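Local coordinates for protein thymidylate kinase (Ehrlichia chaffeensis, PDB 3LD9) that probably phosphorylates dTMP to dTDP with ATP as phosphate donor, a step in dTTP synthesis, at residues A[45-59]-A[99-113]. Residues are numbered along the deposited sequence; the frame is centred on the assembly and turned at random.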
# COMPACT_ATOMS: atom_id res chain seq x y z
N LEU A 45 0.67 -23.86 -14.54
CA LEU A 45 -0.35 -23.06 -15.22
C LEU A 45 0.24 -21.85 -15.98
O LEU A 45 -0.32 -21.44 -17.01
CB LEU A 45 -1.44 -22.64 -14.23
CG LEU A 45 -2.26 -23.81 -13.65
CD1 LEU A 45 -3.33 -23.32 -12.66
CD2 LEU A 45 -2.91 -24.66 -14.75
N SER A 46 1.36 -21.30 -15.50
CA SER A 46 2.04 -20.20 -16.22
C SER A 46 2.56 -20.60 -17.59
O SER A 46 2.47 -19.82 -18.56
CB SER A 46 3.21 -19.64 -15.41
OG SER A 46 2.69 -19.05 -14.25
N GLU A 47 3.11 -21.81 -17.64
CA GLU A 47 3.62 -22.36 -18.89
C GLU A 47 2.53 -22.51 -19.94
O GLU A 47 2.77 -22.27 -21.13
CB GLU A 47 4.26 -23.73 -18.65
CG GLU A 47 5.66 -23.65 -18.03
CD GLU A 47 6.63 -22.82 -18.86
OE1 GLU A 47 6.71 -23.04 -20.10
OE2 GLU A 47 7.31 -21.94 -18.25
N ILE A 48 1.35 -22.92 -19.49
CA ILE A 48 0.22 -23.13 -20.37
C ILE A 48 -0.44 -21.81 -20.74
O ILE A 48 -0.67 -21.56 -21.92
CB ILE A 48 -0.83 -24.03 -19.71
CG1 ILE A 48 -0.25 -25.38 -19.31
CG2 ILE A 48 -2.01 -24.28 -20.67
CD1 ILE A 48 -1.27 -26.25 -18.60
N TYR A 49 -0.73 -20.96 -19.76
CA TYR A 49 -1.56 -19.77 -19.98
C TYR A 49 -0.79 -18.45 -20.06
O TYR A 49 -1.37 -17.41 -20.43
CB TYR A 49 -2.64 -19.69 -18.88
CG TYR A 49 -3.64 -20.83 -18.95
CD1 TYR A 49 -4.61 -20.87 -19.95
CD2 TYR A 49 -3.58 -21.88 -18.04
CE1 TYR A 49 -5.50 -21.91 -20.03
CE2 TYR A 49 -4.47 -22.91 -18.10
CZ TYR A 49 -5.43 -22.93 -19.09
OH TYR A 49 -6.29 -23.98 -19.13
N GLY A 50 0.50 -18.48 -19.73
CA GLY A 50 1.32 -17.27 -19.74
C GLY A 50 1.45 -16.68 -18.35
O GLY A 50 0.47 -16.61 -17.60
N VAL A 51 2.65 -16.22 -18.02
CA VAL A 51 2.96 -15.70 -16.69
C VAL A 51 2.05 -14.55 -16.29
O VAL A 51 1.72 -14.40 -15.12
CB VAL A 51 4.46 -15.27 -16.53
CG1 VAL A 51 5.36 -16.48 -16.59
CG2 VAL A 51 4.89 -14.25 -17.59
N ASN A 52 1.63 -13.73 -17.25
CA ASN A 52 0.80 -12.55 -16.97
C ASN A 52 -0.60 -12.91 -16.47
O ASN A 52 -1.27 -12.10 -15.83
CB ASN A 52 0.67 -11.67 -18.22
CG ASN A 52 2.01 -11.06 -18.66
OD1 ASN A 52 2.97 -10.97 -17.87
ND2 ASN A 52 2.08 -10.63 -19.93
N ASN A 53 -1.02 -14.14 -16.77
CA ASN A 53 -2.37 -14.57 -16.53
C ASN A 53 -2.51 -15.46 -15.30
O ASN A 53 -3.58 -16.02 -15.07
CB ASN A 53 -2.89 -15.23 -17.81
CG ASN A 53 -2.92 -14.24 -18.97
OD1 ASN A 53 -3.43 -13.14 -18.81
ND2 ASN A 53 -2.32 -14.60 -20.12
N VAL A 54 -1.43 -15.56 -14.52
CA VAL A 54 -1.42 -16.37 -13.30
C VAL A 54 -0.85 -15.53 -12.17
O VAL A 54 0.27 -15.00 -12.27
CB VAL A 54 -0.60 -17.68 -13.46
CG1 VAL A 54 -0.61 -18.54 -12.18
CG2 VAL A 54 -1.12 -18.48 -14.64
N VAL A 55 -1.65 -15.35 -11.13
CA VAL A 55 -1.30 -14.52 -10.00
C VAL A 55 -1.12 -15.44 -8.81
O VAL A 55 -2.05 -16.11 -8.39
CB VAL A 55 -2.44 -13.51 -9.71
CG1 VAL A 55 -2.13 -12.70 -8.42
CG2 VAL A 55 -2.67 -12.57 -10.92
N LEU A 56 0.10 -15.53 -8.29
CA LEU A 56 0.38 -16.35 -7.10
C LEU A 56 0.42 -15.42 -5.92
O LEU A 56 1.15 -14.44 -5.94
CB LEU A 56 1.73 -17.08 -7.23
CG LEU A 56 2.13 -17.96 -6.02
CD1 LEU A 56 1.10 -19.06 -5.79
CD2 LEU A 56 3.52 -18.59 -6.23
N THR A 57 -0.32 -15.74 -4.87
CA THR A 57 -0.40 -14.91 -3.69
C THR A 57 -0.56 -15.80 -2.44
O THR A 57 -0.54 -17.02 -2.54
CB THR A 57 -1.54 -13.89 -3.89
OG1 THR A 57 -1.47 -12.85 -2.90
CG2 THR A 57 -2.94 -14.58 -3.90
N ARG A 58 -0.67 -15.19 -1.27
CA ARG A 58 -0.72 -15.92 -0.04
C ARG A 58 -1.32 -15.05 1.08
O ARG A 58 -1.28 -13.82 1.04
CB ARG A 58 0.69 -16.34 0.37
CG ARG A 58 1.52 -15.16 0.87
CD ARG A 58 2.96 -15.54 1.17
NE ARG A 58 3.60 -14.47 1.97
CZ ARG A 58 4.67 -14.61 2.75
NH1 ARG A 58 5.27 -15.79 2.88
NH2 ARG A 58 5.14 -13.56 3.41
N GLU A 59 -1.83 -15.71 2.11
CA GLU A 59 -2.27 -15.05 3.32
C GLU A 59 -1.62 -15.76 4.51
O GLU A 59 -1.28 -16.93 4.41
CB GLU A 59 -3.80 -15.10 3.45
CG GLU A 59 -4.55 -14.42 2.31
CD GLU A 59 -5.99 -14.09 2.65
OE1 GLU A 59 -6.56 -13.27 1.91
OE2 GLU A 59 -6.56 -14.65 3.61
N ILE A 99 -6.07 -7.36 -4.68
CA ILE A 99 -5.34 -8.33 -5.49
C ILE A 99 -6.28 -9.36 -6.05
O ILE A 99 -6.38 -9.50 -7.26
CB ILE A 99 -4.26 -9.06 -4.67
CG1 ILE A 99 -3.30 -8.06 -4.02
CG2 ILE A 99 -3.53 -10.06 -5.56
CD1 ILE A 99 -2.58 -7.10 -5.01
N ILE A 100 -7.00 -10.09 -5.21
CA ILE A 100 -7.72 -11.25 -5.73
C ILE A 100 -8.88 -10.87 -6.69
O ILE A 100 -8.98 -11.41 -7.80
CB ILE A 100 -8.26 -12.14 -4.62
CG1 ILE A 100 -7.09 -12.70 -3.78
CG2 ILE A 100 -9.09 -13.26 -5.20
CD1 ILE A 100 -7.49 -13.32 -2.40
N LYS A 101 -9.76 -9.97 -6.26
CA LYS A 101 -10.93 -9.63 -7.07
C LYS A 101 -10.56 -8.94 -8.39
O LYS A 101 -11.12 -9.26 -9.43
CB LYS A 101 -11.92 -8.81 -6.25
CG LYS A 101 -13.16 -8.29 -6.96
CD LYS A 101 -14.22 -9.32 -7.06
CE LYS A 101 -15.51 -8.74 -7.64
NZ LYS A 101 -16.51 -8.36 -6.61
N PRO A 102 -9.63 -7.96 -8.36
CA PRO A 102 -9.31 -7.40 -9.66
C PRO A 102 -8.62 -8.37 -10.63
O PRO A 102 -8.78 -8.23 -11.85
CB PRO A 102 -8.39 -6.20 -9.33
CG PRO A 102 -8.63 -5.89 -7.89
CD PRO A 102 -9.14 -7.15 -7.24
N SER A 103 -7.88 -9.35 -10.15
CA SER A 103 -7.25 -10.30 -11.06
C SER A 103 -8.30 -11.19 -11.74
O SER A 103 -8.18 -11.50 -12.93
CB SER A 103 -6.24 -11.18 -10.33
OG SER A 103 -5.25 -10.39 -9.75
N LEU A 104 -9.32 -11.58 -10.98
CA LEU A 104 -10.41 -12.41 -11.50
C LEU A 104 -11.31 -11.61 -12.45
O LEU A 104 -11.87 -12.16 -13.40
CB LEU A 104 -11.22 -13.02 -10.36
CG LEU A 104 -10.52 -13.96 -9.37
CD1 LEU A 104 -11.46 -14.20 -8.16
CD2 LEU A 104 -10.10 -15.29 -10.03
N MET A 105 -11.42 -10.30 -12.21
CA MET A 105 -12.16 -9.40 -13.10
C MET A 105 -11.49 -9.30 -14.45
O MET A 105 -12.16 -9.11 -15.46
CB MET A 105 -12.25 -7.99 -12.52
CG MET A 105 -13.11 -7.85 -11.30
SD MET A 105 -14.81 -8.21 -11.71
CE MET A 105 -14.93 -10.02 -11.54
N GLN A 106 -10.16 -9.41 -14.45
CA GLN A 106 -9.36 -9.43 -15.66
C GLN A 106 -9.26 -10.83 -16.23
O GLN A 106 -8.44 -11.09 -17.12
CB GLN A 106 -7.96 -8.90 -15.35
CG GLN A 106 -7.95 -7.41 -15.04
CD GLN A 106 -6.78 -6.99 -14.15
OE1 GLN A 106 -5.61 -7.10 -14.53
NE2 GLN A 106 -7.10 -6.46 -12.98
N LYS A 107 -10.05 -11.76 -15.70
CA LYS A 107 -10.17 -13.08 -16.26
C LYS A 107 -8.91 -13.93 -16.05
O LYS A 107 -8.66 -14.86 -16.82
CB LYS A 107 -10.52 -12.99 -17.77
N LYS A 108 -8.12 -13.62 -15.01
CA LYS A 108 -6.87 -14.34 -14.71
C LYS A 108 -7.10 -15.48 -13.75
O LYS A 108 -8.15 -15.59 -13.13
CB LYS A 108 -5.82 -13.41 -14.13
CG LYS A 108 -5.50 -12.26 -15.05
CD LYS A 108 -4.49 -11.27 -14.47
CE LYS A 108 -4.04 -10.31 -15.58
NZ LYS A 108 -3.23 -9.19 -15.04
N ILE A 109 -6.11 -16.35 -13.63
CA ILE A 109 -6.10 -17.42 -12.64
C ILE A 109 -5.38 -16.91 -11.37
O ILE A 109 -4.23 -16.42 -11.43
CB ILE A 109 -5.34 -18.66 -13.20
CG1 ILE A 109 -6.04 -19.26 -14.43
CG2 ILE A 109 -5.16 -19.74 -12.12
CD1 ILE A 109 -5.05 -19.99 -15.41
N VAL A 110 -6.06 -17.00 -10.23
CA VAL A 110 -5.45 -16.67 -8.95
C VAL A 110 -5.22 -17.94 -8.14
O VAL A 110 -6.13 -18.74 -7.96
CB VAL A 110 -6.35 -15.70 -8.14
CG1 VAL A 110 -5.80 -15.50 -6.70
CG2 VAL A 110 -6.54 -14.35 -8.89
N ILE A 111 -4.00 -18.11 -7.63
CA ILE A 111 -3.67 -19.20 -6.71
C ILE A 111 -3.28 -18.58 -5.37
O ILE A 111 -2.32 -17.84 -5.29
CB ILE A 111 -2.49 -20.06 -7.27
CG1 ILE A 111 -2.83 -20.64 -8.64
CG2 ILE A 111 -2.14 -21.20 -6.31
CD1 ILE A 111 -1.62 -21.20 -9.46
N CYS A 112 -4.04 -18.87 -4.32
CA CYS A 112 -3.75 -18.36 -3.00
C CYS A 112 -3.36 -19.44 -2.03
O CYS A 112 -4.14 -20.36 -1.78
CB CYS A 112 -4.98 -17.60 -2.42
SG CYS A 112 -4.51 -16.65 -0.95
N ASP A 113 -2.16 -19.29 -1.47
CA ASP A 113 -1.60 -20.16 -0.44
C ASP A 113 -2.12 -19.72 0.94
O ASP A 113 -1.68 -18.69 1.47
CB ASP A 113 -0.05 -20.09 -0.55
CG ASP A 113 0.69 -20.79 0.61
OD1 ASP A 113 0.09 -21.55 1.41
OD2 ASP A 113 1.94 -20.58 0.68
O HOH W 1 -0.76 -10.12 -13.39
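Ile99 puts its CG2 4.1 Å from CG1 of Val55, where helix 81-105 packs on strand 54-58. One turn on, Ser103 OG lies 3.6 Å from Val55 CG2. That hydroxyl turns back to bond Ile99 O, which also takes the Ser103 amide from the opposite face. Phe74 of the second subunit packs on Val55, Ile99 and Ser103. A Schellman motif at Lys107 ends the helix. Lys108, its chain extended beyond CG, runs past Asn53. Its NZ bonds Gln106 OE1, and a water links NZ to Asn52 O. From Ile109 the chain pairs in parallel with 54-58. Ile109 N bonds Asn53 O, and Ile109 O receives Val55 N almost head-on at 2.8 Å. With CG1 beside the backbone N (chi1 -63°), Ile109 brings CD1 to 3.6 Å from CD2 of Tyr49. Ile111 lies on the same face, its CD1 3.9 Å from Val54 CG1 and its CG2 3.9 Å from Leu56 CD1. On the other face Cys112 SG touches Thr57 CG2, and meets Glu59 CG just past the strand. His95 bonds Thr57 OG1 and Glu59 OE1. Asp113 O accepts Glu59 N at 3.1 Å, while the carboxylate makes a salt bridge to Lys34 and a hydrogen bond to Thr35, both in the predicted ATP site. Neighbouring parallel strands, with helices on both faces and an aspartate ending one beside the Walker A loop, are typical of the P-loop kinase fold.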